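Local coordinates for protein Udp-n-acetylglucosamine pyrophosphorylase (Trypanosoma brucei, PDB 4BQH) that probably forms UDP-N-acetylglucosamine and diphosphate from N-acetyl-alpha-D-glucosamine 1-phosphate and UTP, and here carries an allosteric inhibitor, at residues A240-L245 with L369-M374; D405-V410 with G421-M426; H206-S211 with E262-H267; E301-V306 with E412-P417. One frame throughout, in Å; residues are numbered along the deposited sequence.

Contact 1: A240-L245 with L369-M374. With 9VU ((3S)-3-[2-(1,3-benzodioxol-5-yl)-2-oxidanylidene-ethyl]-4-bromanyl-5-methyl-3-oxidanyl-1H-indol-2-one), chain C.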
# COMPACT_ATOMS: atom_id res chain seq x y z
N ALA A 240 -4.00 2.49 10.33
CA ALA A 240 -2.86 2.83 11.22
C ALA A 240 -1.90 3.90 10.68
O ALA A 240 -1.10 4.46 11.46
CB ALA A 240 -2.07 1.57 11.60
N VAL A 241 -1.95 4.16 9.37
CA VAL A 241 -1.03 5.12 8.74
C VAL A 241 -1.11 6.48 9.40
O VAL A 241 -0.10 7.14 9.57
CB VAL A 241 -1.20 5.29 7.19
CG1 VAL A 241 -0.84 4.01 6.46
CG2 VAL A 241 -2.59 5.77 6.79
N PHE A 242 -2.33 6.90 9.77
CA PHE A 242 -2.49 8.29 10.23
C PHE A 242 -1.79 8.55 11.56
O PHE A 242 -1.03 9.52 11.70
CB PHE A 242 -3.96 8.68 10.27
CG PHE A 242 -4.64 8.54 8.95
CD1 PHE A 242 -4.32 9.42 7.89
CD2 PHE A 242 -5.57 7.55 8.74
CE1 PHE A 242 -4.92 9.28 6.67
CE2 PHE A 242 -6.20 7.42 7.51
CZ PHE A 242 -5.87 8.29 6.47
N ALA A 243 -2.01 7.66 12.52
CA ALA A 243 -1.33 7.70 13.82
C ALA A 243 0.18 7.53 13.66
O ALA A 243 0.97 8.23 14.32
CB ALA A 243 -1.90 6.63 14.74
N ALA A 244 0.58 6.63 12.77
CA ALA A 244 1.99 6.37 12.57
C ALA A 244 2.72 7.60 12.01
O ALA A 244 3.81 7.91 12.48
CB ALA A 244 2.20 5.13 11.70
N LEU A 245 2.12 8.30 11.05
CA LEU A 245 2.69 9.52 10.49
C LEU A 245 2.67 10.66 11.50
O LEU A 245 3.42 11.61 11.35
CB LEU A 245 1.95 9.93 9.21
CG LEU A 245 2.23 9.07 7.98
CD1 LEU A 245 1.16 9.38 6.93
CD2 LEU A 245 3.63 9.30 7.40
N LEU A 369 -5.38 16.23 7.74
CA LEU A 369 -6.72 16.47 8.24
C LEU A 369 -7.32 15.16 8.73
O LEU A 369 -8.03 15.14 9.73
CB LEU A 369 -7.61 17.07 7.13
CG LEU A 369 -9.06 17.46 7.52
CD1 LEU A 369 -9.51 18.67 6.72
CD2 LEU A 369 -10.02 16.33 7.20
N ALA A 370 -7.07 14.09 7.97
CA ALA A 370 -7.63 12.78 8.31
C ALA A 370 -7.07 12.36 9.65
O ALA A 370 -7.82 11.82 10.49
CB ALA A 370 -7.29 11.73 7.25
N ALA A 371 -5.78 12.59 9.86
CA ALA A 371 -5.19 12.23 11.17
C ALA A 371 -5.85 12.99 12.32
O ALA A 371 -6.21 12.38 13.33
CB ALA A 371 -3.68 12.43 11.17
N GLU A 372 -6.06 14.30 12.13
CA GLU A 372 -6.75 15.12 13.14
C GLU A 372 -8.15 14.57 13.41
O GLU A 372 -8.52 14.36 14.57
CB GLU A 372 -6.80 16.59 12.70
CG GLU A 372 -6.88 17.57 13.88
CD GLU A 372 -6.25 18.93 13.56
OE1 GLU A 372 -6.85 19.67 12.77
OE2 GLU A 372 -5.15 19.25 14.11
N ARG A 373 -8.92 14.31 12.35
CA ARG A 373 -10.27 13.75 12.54
C ARG A 373 -10.23 12.39 13.20
O ARG A 373 -11.11 12.05 14.00
CB ARG A 373 -11.01 13.61 11.23
CG ARG A 373 -11.36 14.93 10.55
CD ARG A 373 -12.42 15.78 11.29
NE ARG A 373 -12.52 16.99 10.51
CZ ARG A 373 -11.71 18.04 10.62
NH1 ARG A 373 -10.80 18.13 11.59
NH2 ARG A 373 -11.86 19.05 9.77
N MET A 374 -9.23 11.58 12.87
CA MET A 374 -9.25 10.21 13.36
C MET A 374 -9.08 10.10 14.87
O MET A 374 -9.58 9.16 15.46
CB MET A 374 -8.23 9.33 12.64
CG MET A 374 -8.59 7.84 12.72
SD MET A 374 -7.29 6.90 11.89
CE MET A 374 -8.01 5.27 12.10
OAN 9VU C . -5.42 6.21 20.10
CAH 9VU C . -4.92 6.98 19.25
NAG 9VU C . -3.86 7.75 19.48
CAC 9VU C . -3.60 8.49 18.36
CAB 9VU C . -2.65 9.40 18.16
CAA 9VU C . -2.52 10.12 16.96
CAF 9VU C . -3.45 9.86 15.95
CAJ 9VU C . -3.36 10.57 14.70
CAE 9VU C . -4.44 8.89 16.21
BRA 9VU C . -5.64 8.52 14.78
CAD 9VU C . -4.52 8.21 17.39
CAI 9VU C . -5.41 7.22 17.93
OAL 9VU C . -6.72 7.77 18.09
CAM 9VU C . -5.63 5.95 17.06
CAO 9VU C . -4.37 5.07 16.93
OAP 9VU C . -3.40 5.33 17.64
CAQ 9VU C . -4.43 3.96 16.03
CAV 9VU C . -5.41 3.83 15.05
CAU 9VU C . -5.45 2.77 14.22
OAY 9VU C . -6.33 2.50 13.22
CAX 9VU C . -6.14 1.08 12.96
OAW 9VU C . -4.77 0.86 13.32
CAT 9VU C . -4.52 1.81 14.28
CAS 9VU C . -3.53 1.88 15.18
CAR 9VU C . -3.45 2.95 16.06
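M374 reaches across to F242 and touches the bound inhibitor 9VU with every atom of its side chain. Its CB lies 3.5 Å from the bromine BRA of 9VU. CG is turned anti to the backbone N (chi1 -158°), and the chain then runs out fully extended, continuing along the bromine. SD touches two partners: CD2 of the F242 ring at 3.6 Å, and again BRA at 3.7 Å. Relative to the ring, the sulfur makes an oblique Met-aromatic contact, 4.9 Å from the centroid, with the two side chains crossing at about a right angle. The methyl CE ends against the benzodioxole, 3.4 Å from OAY. M374 is thus a wall shared by the protein core and the inhibitor pocket.

F242 is held from other directions too. A370 CB sits over one face of its ring in a CH-pi contact, 3.9 Å from the centroid and 30° off the normal, while V241 CG2 of its own helix covers the opposite face. At the root of the side chain, F242 CB meets A371 CB at 3.9 Å. A240 and A243 add their CB methyls to the pocket, and the inhibitor is tied further by hydrogen bonds to G48 O and D50 N.

The helical segments 241-245 and 369-374 cross at -102°, their axes 9.0 Å apart. M367 of helix 364-374 also touches F242, L403 and L406 pack against F242 as well, and V241 leans on strand 114-119.

Contact 2: D405-V410 with G421-M426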
# COMPACT_ATOMS: atom_id res chain seq x y z
N ASP A 405 -12.00 4.35 5.64
CA ASP A 405 -12.92 4.83 6.69
C ASP A 405 -12.83 6.35 6.83
O ASP A 405 -13.74 6.99 7.37
CB ASP A 405 -12.59 4.16 8.03
CG ASP A 405 -13.03 2.70 8.08
OD1 ASP A 405 -14.20 2.39 7.75
OD2 ASP A 405 -12.21 1.87 8.52
N LEU A 406 -11.70 6.92 6.39
CA LEU A 406 -11.51 8.36 6.52
C LEU A 406 -11.88 9.15 5.26
O LEU A 406 -11.82 10.39 5.27
CB LEU A 406 -10.06 8.68 6.93
CG LEU A 406 -9.67 8.35 8.39
CD1 LEU A 406 -10.47 9.12 9.43
CD2 LEU A 406 -9.81 6.86 8.62
N PHE A 407 -12.25 8.46 4.18
CA PHE A 407 -12.50 9.21 2.95
C PHE A 407 -13.74 10.11 3.05
O PHE A 407 -13.89 11.05 2.28
CB PHE A 407 -12.63 8.30 1.72
CG PHE A 407 -11.38 7.52 1.40
CD1 PHE A 407 -10.14 7.97 1.82
CD2 PHE A 407 -11.46 6.37 0.61
CE1 PHE A 407 -8.98 7.25 1.51
CE2 PHE A 407 -10.32 5.64 0.30
CZ PHE A 407 -9.09 6.09 0.76
N ARG A 408 -14.63 9.80 4.00
CA ARG A 408 -15.81 10.65 4.24
C ARG A 408 -15.43 12.11 4.58
O ARG A 408 -16.27 13.00 4.46
CB ARG A 408 -16.63 10.05 5.39
CG ARG A 408 -15.92 10.08 6.71
CD ARG A 408 -16.93 10.02 7.84
NE ARG A 408 -17.06 8.67 8.36
CZ ARG A 408 -17.88 8.35 9.36
NH1 ARG A 408 -18.62 9.28 9.96
NH2 ARG A 408 -17.95 7.10 9.76
N PHE A 409 -14.18 12.33 5.00
CA PHE A 409 -13.70 13.67 5.37
C PHE A 409 -13.04 14.44 4.24
O PHE A 409 -12.63 15.59 4.45
CB PHE A 409 -12.74 13.58 6.57
CG PHE A 409 -13.36 12.94 7.77
CD1 PHE A 409 -14.39 13.58 8.46
CD2 PHE A 409 -12.92 11.70 8.20
CE1 PHE A 409 -14.97 12.98 9.58
CE2 PHE A 409 -13.50 11.07 9.30
CZ PHE A 409 -14.53 11.73 10.00
N VAL A 410 -12.95 13.82 3.06
CA VAL A 410 -12.10 14.36 1.99
C VAL A 410 -12.42 15.80 1.59
O VAL A 410 -11.51 16.59 1.35
CB VAL A 410 -12.10 13.45 0.75
CG1 VAL A 410 -13.50 13.41 0.11
CG2 VAL A 410 -11.02 13.87 -0.24
N GLY A 421 -16.33 17.83 -6.08
CA GLY A 421 -15.69 17.03 -5.02
C GLY A 421 -14.20 16.80 -5.23
O GLY A 421 -13.66 17.05 -6.33
N ALA A 422 -13.53 16.30 -4.19
CA ALA A 422 -12.07 16.12 -4.22
C ALA A 422 -11.70 14.64 -4.05
O ALA A 422 -10.54 14.32 -3.74
CB ALA A 422 -11.42 16.99 -3.14
N PHE A 423 -12.69 13.77 -4.28
CA PHE A 423 -12.48 12.31 -4.33
C PHE A 423 -12.61 11.78 -5.76
O PHE A 423 -13.59 12.07 -6.45
CB PHE A 423 -13.50 11.61 -3.41
CG PHE A 423 -13.35 10.10 -3.38
CD1 PHE A 423 -12.51 9.49 -2.45
CD2 PHE A 423 -14.05 9.30 -4.27
CE1 PHE A 423 -12.38 8.12 -2.41
CE2 PHE A 423 -13.93 7.91 -4.24
CZ PHE A 423 -13.09 7.32 -3.30
N ARG A 424 -11.62 11.02 -6.22
CA ARG A 424 -11.68 10.43 -7.56
C ARG A 424 -11.36 8.94 -7.54
O ARG A 424 -10.60 8.45 -6.69
CB ARG A 424 -10.72 11.14 -8.51
CG ARG A 424 -10.99 12.64 -8.73
CD ARG A 424 -12.22 12.79 -9.60
NE ARG A 424 -12.55 14.20 -9.88
CZ ARG A 424 -13.38 14.95 -9.16
NH1 ARG A 424 -13.98 14.46 -8.07
NH2 ARG A 424 -13.60 16.21 -9.54
N ILE A 425 -11.96 8.24 -8.49
CA ILE A 425 -11.70 6.81 -8.73
C ILE A 425 -10.95 6.68 -10.05
O ILE A 425 -11.33 7.33 -11.05
CB ILE A 425 -13.02 6.05 -8.86
CG1 ILE A 425 -13.69 5.95 -7.48
CG2 ILE A 425 -12.79 4.66 -9.48
CD1 ILE A 425 -15.15 5.50 -7.51
N MET A 426 -9.92 5.83 -10.06
CA MET A 426 -9.25 5.45 -11.31
C MET A 426 -9.38 3.92 -11.44
O MET A 426 -8.82 3.18 -10.66
CB MET A 426 -7.77 5.89 -11.30
CG MET A 426 -7.06 5.65 -12.63
SD MET A 426 -5.45 6.50 -12.64
CE MET A 426 -4.50 5.42 -11.67
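The carbonyl oxygen of F423, the residue whose ring meets F407, takes a 2.9 Å hydrogen bond from R424 NH1. The bond is fairly straight at the hydrogen (155°), and NH1 lies above the carbonyl plane while the oxygen stays close to the plane of the guanidinium. The same NH1 also binds S420 O, and NE forms a salt bridge to E300, so the arginine is held from several directions at the start of the strand.

No hydrogen bond crosses the contact, which is made mainly by apolar side chains. F423 holds CG anti to its backbone N (chi1 -180°), which sends the ring toward F407. Its CE1 comes within 3.6 Å of F407 CD2. The rings meet obliquely, planes 49° apart and centroids 5.7 Å from each other; F407 CD2 lies at the edge of the F423 ring, near its plane, and that ring also stacks with W328. V410 spreads its two methyls over A422 and F423: CG1 reaches F423 CB at 4.0 Å, and CG2 lies 3.6 Å from A422 O. Backbone bonds from F409 N to L406 O and from V410 N to F407 O keep the loop tightly turned, bringing F407 and V410 to the same side.

This is hydrophobic packing of a connecting loop against a sheet strand: 423-427 runs parallel to 304-309, whose V304 and V306 also touch F407, within the mixed central sheet of this UDPGP-family enzyme of the GT-A clan.

Contact 3: H206-S211 with E262-H267. With SO4 (sulfate ion), chain D.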
# COMPACT_ATOMS: atom_id res chain seq x y z
N HIS A 206 12.59 6.51 5.01
CA HIS A 206 12.13 6.88 6.35
C HIS A 206 11.40 5.71 6.92
O HIS A 206 10.35 5.32 6.40
CB HIS A 206 11.19 8.10 6.27
CG HIS A 206 11.77 9.26 5.48
ND1 HIS A 206 12.40 10.29 6.07
CD2 HIS A 206 11.80 9.53 4.11
CE1 HIS A 206 12.83 11.17 5.14
NE2 HIS A 206 12.46 10.71 3.94
N PHE A 207 11.94 5.13 7.98
CA PHE A 207 11.27 4.01 8.65
C PHE A 207 10.43 4.54 9.80
O PHE A 207 10.89 5.36 10.59
CB PHE A 207 12.30 3.03 9.20
CG PHE A 207 13.18 2.44 8.16
CD1 PHE A 207 12.77 1.34 7.41
CD2 PHE A 207 14.44 3.00 7.92
CE1 PHE A 207 13.62 0.82 6.43
CE2 PHE A 207 15.28 2.49 6.95
CZ PHE A 207 14.86 1.39 6.20
N PHE A 208 9.19 4.09 9.89
CA PHE A 208 8.31 4.55 10.95
C PHE A 208 7.37 3.44 11.36
O PHE A 208 6.69 2.86 10.52
CB PHE A 208 7.57 5.86 10.56
CG PHE A 208 6.53 5.72 9.48
CD1 PHE A 208 6.87 5.35 8.16
CD2 PHE A 208 5.19 6.02 9.77
CE1 PHE A 208 5.88 5.25 7.18
CE2 PHE A 208 4.20 5.93 8.79
CZ PHE A 208 4.55 5.55 7.49
N ALA A 209 7.32 3.16 12.66
CA ALA A 209 6.52 2.03 13.15
C ALA A 209 5.09 2.43 13.42
O ALA A 209 4.82 3.51 13.98
CB ALA A 209 7.13 1.47 14.42
N GLN A 210 4.18 1.55 13.03
CA GLN A 210 2.77 1.70 13.35
C GLN A 210 2.54 1.17 14.74
O GLN A 210 3.41 0.49 15.32
CB GLN A 210 1.90 0.92 12.35
CG GLN A 210 2.15 -0.58 12.32
CD GLN A 210 1.53 -1.19 11.09
OE1 GLN A 210 0.31 -1.39 11.03
NE2 GLN A 210 2.36 -1.40 10.07
N SER A 211 1.34 1.43 15.25
CA SER A 211 0.90 0.85 16.51
C SER A 211 -0.11 -0.25 16.30
O SER A 211 -0.94 -0.19 15.40
CB SER A 211 0.35 1.94 17.41
OG SER A 211 1.44 2.80 17.75
N GLU A 262 9.24 16.61 15.91
CA GLU A 262 8.07 16.74 15.03
C GLU A 262 7.73 15.38 14.40
O GLU A 262 8.55 14.45 14.41
CB GLU A 262 8.33 17.75 13.91
CG GLU A 262 8.68 19.17 14.38
CD GLU A 262 9.23 20.02 13.25
OE1 GLU A 262 9.54 19.48 12.16
OE2 GLU A 262 9.36 21.26 13.45
N SER A 263 6.53 15.30 13.83
CA SER A 263 6.09 14.06 13.17
C SER A 263 6.71 13.86 11.79
O SER A 263 7.23 14.80 11.17
CB SER A 263 4.57 14.05 13.05
OG SER A 263 4.13 15.12 12.23
N LEU A 264 6.67 12.62 11.29
CA LEU A 264 7.05 12.38 9.91
C LEU A 264 6.20 13.23 8.96
O LEU A 264 6.71 13.73 7.95
CB LEU A 264 6.93 10.89 9.55
CG LEU A 264 7.45 10.45 8.14
CD1 LEU A 264 8.85 10.97 7.81
CD2 LEU A 264 7.50 8.92 8.12
N LEU A 265 4.91 13.39 9.27
CA LEU A 265 4.04 14.27 8.48
C LEU A 265 4.61 15.69 8.38
O LEU A 265 4.72 16.24 7.30
CB LEU A 265 2.64 14.32 9.11
CG LEU A 265 1.62 15.19 8.39
CD1 LEU A 265 1.19 14.48 7.12
CD2 LEU A 265 0.41 15.39 9.30
N GLN A 266 4.99 16.26 9.52
CA GLN A 266 5.60 17.58 9.54
C GLN A 266 6.93 17.59 8.76
O GLN A 266 7.20 18.53 8.04
CB GLN A 266 5.79 18.05 10.98
CG GLN A 266 4.46 18.34 11.68
CD GLN A 266 4.62 18.63 13.17
OE1 GLN A 266 5.04 17.77 13.95
NE2 GLN A 266 4.26 19.85 13.58
N HIS A 267 7.74 16.54 8.91
CA HIS A 267 9.01 16.42 8.15
C HIS A 267 8.74 16.41 6.66
O HIS A 267 9.44 17.06 5.89
CB HIS A 267 9.74 15.14 8.53
CG HIS A 267 10.33 15.16 9.93
ND1 HIS A 267 11.19 14.21 10.37
CD2 HIS A 267 10.20 16.08 10.96
CE1 HIS A 267 11.55 14.49 11.64
NE2 HIS A 267 10.95 15.64 12.00
S SO4 D . 13.03 11.48 9.42
O1 SO4 D . 12.85 10.12 8.88
O2 SO4 D . 12.45 11.59 10.79
O3 SO4 D . 12.34 12.44 8.53
O4 SO4 D . 14.48 11.77 9.55
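A sulfate ion, probably taken from the crystallisation liquor, lies where H206 and L264 approach each other, bridging two histidines, H206 and H267, whose ND1 atoms stay 5.9 Å apart. H206 ND1 donates to O1 at 2.9 Å in a nearly straight bond (166°), with a weak second bond to O3. From the other segment H267 ND1 donates to O3 at 2.8 Å and weakly to O2. Both imidazoles present an edge to the ion, with its sulfur in the ring plane, and R249 NH2 supplies a further hydrogen bond. On the far nitrogen of each ring stands a second partner, Q175 OE1 for H206 NE2 and T251 OG1 for H267 NE2, fixing the rotation of the rings. Since the amide oxygen of Q175 can only accept, H206 may well be doubly protonated, which would suit an anion site.

Beside the sulfate the contact is apolar. L264 places CG anti to its backbone N (chi1 -174°) and sends its two methyls to different residues. CD2 sits over the face of the F208 ring, 3.8 Å from the centroid and 23° off the normal, in a CH-pi contact. CD1 meets H206, 4.0 Å from ND1.

The helix carrying L264 opens with a capping box: Q266 N donates to S263 OG at 3.1 Å, and S263 N to Q266 OE1 at 2.9 Å. Helix 264-270 thus packs its first turn on strand 205-209, which pairs in parallel with strand 175-180; L245 of helix 241-246 touches both F208 and L264, and L265 leans on helix 364-374.

Contact 4: E301-V306 with E412-P417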
# COMPACT_ATOMS: atom_id res chain seq x y z
N GLU A 301 -7.51 18.12 -9.17
CA GLU A 301 -7.41 18.80 -7.88
C GLU A 301 -8.00 17.89 -6.78
O GLU A 301 -8.70 18.36 -5.88
CB GLU A 301 -8.09 20.19 -7.92
CG GLU A 301 -7.49 21.12 -8.96
CD GLU A 301 -8.35 22.35 -9.19
OE1 GLU A 301 -8.23 23.30 -8.40
OE2 GLU A 301 -9.13 22.35 -10.16
N ALA A 302 -7.68 16.60 -6.85
CA ALA A 302 -8.17 15.61 -5.89
C ALA A 302 -7.30 15.60 -4.63
O ALA A 302 -6.07 15.83 -4.70
CB ALA A 302 -8.19 14.24 -6.53
N HIS A 303 -7.95 15.38 -3.49
CA HIS A 303 -7.25 15.11 -2.23
C HIS A 303 -7.11 13.62 -1.97
O HIS A 303 -6.21 13.18 -1.26
CB HIS A 303 -7.97 15.80 -1.08
CG HIS A 303 -7.73 17.29 -1.04
ND1 HIS A 303 -6.54 17.83 -0.66
CD2 HIS A 303 -8.57 18.36 -1.36
CE1 HIS A 303 -6.62 19.19 -0.75
NE2 HIS A 303 -7.87 19.51 -1.16
N VAL A 304 -8.00 12.83 -2.56
CA VAL A 304 -7.89 11.35 -2.53
C VAL A 304 -8.20 10.81 -3.92
O VAL A 304 -9.25 11.15 -4.48
CB VAL A 304 -8.88 10.71 -1.53
CG1 VAL A 304 -8.88 9.17 -1.69
CG2 VAL A 304 -8.51 11.10 -0.10
N VAL A 305 -7.31 9.95 -4.45
CA VAL A 305 -7.64 9.14 -5.62
C VAL A 305 -7.46 7.69 -5.21
O VAL A 305 -6.44 7.35 -4.59
CB VAL A 305 -6.73 9.43 -6.83
CG1 VAL A 305 -7.24 8.68 -8.04
CG2 VAL A 305 -6.73 10.93 -7.15
N VAL A 306 -8.46 6.85 -5.51
CA VAL A 306 -8.33 5.42 -5.27
C VAL A 306 -8.23 4.67 -6.59
O VAL A 306 -8.90 5.02 -7.61
CB VAL A 306 -9.50 4.84 -4.43
CG1 VAL A 306 -9.55 5.56 -3.07
CG2 VAL A 306 -10.83 4.98 -5.17
N GLU A 412 -13.57 18.21 3.32
CA GLU A 412 -13.24 19.18 4.37
C GLU A 412 -11.88 19.84 4.15
O GLU A 412 -11.55 20.83 4.80
CB GLU A 412 -13.30 18.51 5.74
CG GLU A 412 -14.71 18.00 6.02
CD GLU A 412 -14.84 17.35 7.36
OE1 GLU A 412 -13.88 17.41 8.15
OE2 GLU A 412 -15.91 16.78 7.64
N CYS A 413 -11.10 19.30 3.20
CA CYS A 413 -9.80 19.87 2.87
C CYS A 413 -9.91 21.15 2.05
O CYS A 413 -8.92 21.87 1.93
CB CYS A 413 -8.97 18.85 2.07
SG CYS A 413 -8.56 17.36 3.01
N ASP A 414 -11.05 21.38 1.42
CA ASP A 414 -11.22 22.58 0.58
C ASP A 414 -12.21 23.56 1.21
O ASP A 414 -13.22 23.15 1.76
CB ASP A 414 -11.66 22.22 -0.85
CG ASP A 414 -10.60 21.42 -1.61
OD1 ASP A 414 -9.41 21.77 -1.53
OD2 ASP A 414 -10.99 20.43 -2.28
N HIS A 415 -11.91 24.86 1.11
CA HIS A 415 -12.78 25.91 1.65
C HIS A 415 -13.04 26.94 0.59
O HIS A 415 -12.19 27.78 0.35
CB HIS A 415 -12.13 26.54 2.87
CG HIS A 415 -11.62 25.53 3.84
ND1 HIS A 415 -12.43 24.93 4.73
CD2 HIS A 415 -10.38 24.92 3.96
CE1 HIS A 415 -11.72 24.02 5.42
NE2 HIS A 415 -10.47 24.02 4.95
N PRO A 416 -14.22 26.89 -0.08
CA PRO A 416 -15.30 25.91 0.06
C PRO A 416 -14.98 24.60 -0.69
O PRO A 416 -14.07 24.59 -1.54
CB PRO A 416 -16.47 26.62 -0.62
CG PRO A 416 -15.82 27.38 -1.73
CD PRO A 416 -14.53 27.89 -1.12
N PRO A 417 -15.71 23.52 -0.38
CA PRO A 417 -15.55 22.30 -1.18
C PRO A 417 -15.80 22.58 -2.66
O PRO A 417 -16.58 23.47 -2.99
CB PRO A 417 -16.65 21.39 -0.66
CG PRO A 417 -16.87 21.83 0.75
CD PRO A 417 -16.69 23.33 0.70
O HOH W 1 -9.22 20.52 -4.33
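H303 is met on one face by C413 and at one edge by D414. C413 CB is centred above the imidazole, 3.4 Å from the centroid, a close CH-pi contact. SG lies over the same face a little farther off, 4.3 Å from the centroid. The side chains of H303 and D414 come from opposite directions, with OD1 at the ring edge, and NE2 donates to OD1 at 2.8 Å with an angle of 159° at the hydrogen. The oxygen lies in the ring plane, yet the carboxylate is turned 46° to that plane, so NE2 meets OD1 from above the carboxylate. H303 carries CG beside its backbone N, anti to the carbonyl carbon (chi1 -75°), which swings the ring out to these partners.

The other ring nitrogen, ND1, is hydrogen-bonded to S363 OG, so the imidazole is gripped at two points and cannot turn easily. The carboxylate gains a second tie through water 1, which donates to D414 OD2 and to E301 O, each at 2.7 Å. That water links the aspartate to the backbone just where the helix ends. The negative charge of D414 would probably strengthen the bond from NE2.

E301 closes helix 291-300 with a Schellman motif, and two residues later H303 leads into strand 304-309. A His-carboxylate hydrogen bond thus fastens the 412-417 loop to the helix-to-strand turn at the start of strand 304-309, a strand inside the mixed sheet.

How the contacts relate
From the N terminus, 206-211 comes first and 240-245 next; contact 3 then closes on 262-267, before contact 1 closes on 369-374, so these two cross. Segment 301-306 opens contact 4 inside the loop of contact 1 and closes it at 412-417, beyond that loop's end, another crossing. Contact 2 opens at 405-410 and closes at 421-426, crossing contact 4 in turn. Contact 3 precedes contacts 2 and 4 in series, as contact 1 does contact 2. Contact 1 links contact 3 to contact 4: L245 O probably bonds to L265 N, and R373 forms a salt bridge with E412. Contacts 2 and 4 lie on neighbouring strands of one sheet, 423-427 and 304-309.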